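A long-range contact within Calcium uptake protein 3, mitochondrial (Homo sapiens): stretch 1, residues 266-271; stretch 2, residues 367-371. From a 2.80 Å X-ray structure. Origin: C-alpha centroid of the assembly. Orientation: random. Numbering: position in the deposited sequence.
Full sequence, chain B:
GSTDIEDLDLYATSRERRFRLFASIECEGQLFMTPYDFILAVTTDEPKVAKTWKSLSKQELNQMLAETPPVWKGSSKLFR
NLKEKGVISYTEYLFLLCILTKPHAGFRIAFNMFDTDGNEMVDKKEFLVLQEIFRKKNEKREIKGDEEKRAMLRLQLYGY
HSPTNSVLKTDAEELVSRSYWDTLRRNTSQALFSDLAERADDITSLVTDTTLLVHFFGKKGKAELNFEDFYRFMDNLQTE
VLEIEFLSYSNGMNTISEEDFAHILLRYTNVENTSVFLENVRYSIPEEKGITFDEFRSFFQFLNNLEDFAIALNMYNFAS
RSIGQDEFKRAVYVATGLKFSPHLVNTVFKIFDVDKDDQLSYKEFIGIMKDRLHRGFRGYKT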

# COMPACT_ATOMS: atom_id res chain seq x y z
N LEU B 266 16.32 -10.36 -6.08
CA LEU B 266 16.97 -9.83 -4.89
C LEU B 266 17.11 -8.32 -4.90
O LEU B 266 17.38 -7.73 -3.85
CB LEU B 266 18.35 -10.46 -4.68
CG LEU B 266 18.23 -11.65 -3.71
CD1 LEU B 266 17.09 -12.62 -4.06
CD2 LEU B 266 19.56 -12.38 -3.54
N ARG B 267 16.93 -7.66 -6.05
CA ARG B 267 16.87 -6.21 -5.97
C ARG B 267 15.61 -5.73 -5.24
O ARG B 267 15.65 -4.69 -4.57
CB ARG B 267 16.93 -5.65 -7.41
N TYR B 268 14.58 -6.57 -5.14
CA TYR B 268 13.33 -6.14 -4.55
C TYR B 268 13.19 -6.63 -3.13
O TYR B 268 12.13 -6.46 -2.51
CB TYR B 268 12.14 -6.62 -5.38
CG TYR B 268 12.16 -6.18 -6.83
CD1 TYR B 268 13.16 -6.63 -7.70
CD2 TYR B 268 11.20 -5.31 -7.34
CE1 TYR B 268 13.20 -6.23 -9.01
CE2 TYR B 268 11.22 -4.91 -8.66
CZ TYR B 268 12.22 -5.37 -9.48
OH TYR B 268 12.24 -4.98 -10.79
N THR B 269 14.23 -7.25 -2.59
CA THR B 269 14.16 -7.91 -1.30
C THR B 269 15.14 -7.26 -0.34
O THR B 269 16.15 -6.66 -0.74
CB THR B 269 14.48 -9.40 -1.40
OG1 THR B 269 15.80 -9.55 -1.96
CG2 THR B 269 13.50 -10.08 -2.32
N ASN B 270 14.83 -7.41 0.94
CA ASN B 270 15.74 -7.13 2.04
C ASN B 270 16.49 -8.40 2.45
O ASN B 270 16.53 -8.77 3.62
CB ASN B 270 14.96 -6.54 3.21
CG ASN B 270 14.41 -5.14 2.91
OD1 ASN B 270 15.11 -4.30 2.34
ND2 ASN B 270 13.17 -4.90 3.30
N VAL B 271 17.08 -9.10 1.47
CA VAL B 271 17.76 -10.36 1.76
C VAL B 271 19.06 -10.06 2.51
O VAL B 271 19.98 -9.47 1.94
CB VAL B 271 18.03 -11.17 0.48
N GLY B 367 6.68 -9.77 4.18
CA GLY B 367 7.55 -8.97 5.03
C GLY B 367 8.88 -8.67 4.37
O GLY B 367 9.43 -7.58 4.53
N ILE B 368 9.39 -9.62 3.59
CA ILE B 368 10.70 -9.47 2.99
C ILE B 368 10.73 -8.47 1.83
O ILE B 368 11.80 -7.93 1.53
CB ILE B 368 11.23 -10.88 2.65
CG1 ILE B 368 11.91 -11.46 3.89
CG2 ILE B 368 12.18 -10.89 1.47
CD1 ILE B 368 13.30 -10.92 4.16
N MET B 369 9.60 -8.15 1.19
CA MET B 369 9.70 -7.21 0.08
C MET B 369 9.82 -5.78 0.59
O MET B 369 9.12 -5.36 1.53
CB MET B 369 8.51 -7.32 -0.89
CG MET B 369 8.15 -8.70 -1.33
SD MET B 369 9.46 -9.48 -2.27
CE MET B 369 9.41 -8.78 -3.91
N LYS B 370 10.70 -5.03 -0.06
CA LYS B 370 10.94 -3.64 0.26
C LYS B 370 9.95 -2.74 -0.48
O LYS B 370 9.63 -2.98 -1.65
CB LYS B 370 12.39 -3.29 -0.11
CG LYS B 370 12.68 -3.47 -1.60
CD LYS B 370 14.08 -3.03 -2.03
CE LYS B 370 15.19 -3.76 -1.26
NZ LYS B 370 16.56 -3.44 -1.76
N ASP B 371 9.44 -1.74 0.22
CA ASP B 371 8.62 -0.66 -0.37
C ASP B 371 9.48 0.57 -0.65
O ASP B 371 9.63 1.44 0.20
CB ASP B 371 7.46 -0.31 0.55

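Lys370 has the largest area covered by the opposing stretch. Its CA-to-CB bond points toward residues 266-271, and the aliphatic chain runs along their backbone. Lys370 CG lies 3.2 Å from Tyr268 O, and Lys370 CE lies 3.1 Å from Thr269 O. The chain ends in a weak hydrogen bond from Lys370 NZ to Arg267 O, 3.2 Å long. The backbone of Lys370 also takes part: its N donates to Tyr268 O at 3.2 Å, nearly in line at 173°.

Asn270 is next in area covered. Asn270 N donates to Ile368 O at 3.1 Å, with an angle of 165°. These two backbone bonds flank Thr269 and Met369, whose CA atoms are 4.7 Å apart. Together they make a single beta bridge. The Asn270 side chain starts out sideways, but its end comes nearer, and OD1 lies 3.6 Å from Lys370 CE.

Ile368 follows. Beyond its carbonyl, it packs against Thr269, with Ile368 CG2 4.0 Å from Thr269 CB. Met369 curls back through three m rotamers, which brings its CE within 3.8 Å of Tyr268 CB, an apolar contact. Thr269 OG1 is bonded within its own stretch, donating to Leu266 O at 3.1 Å.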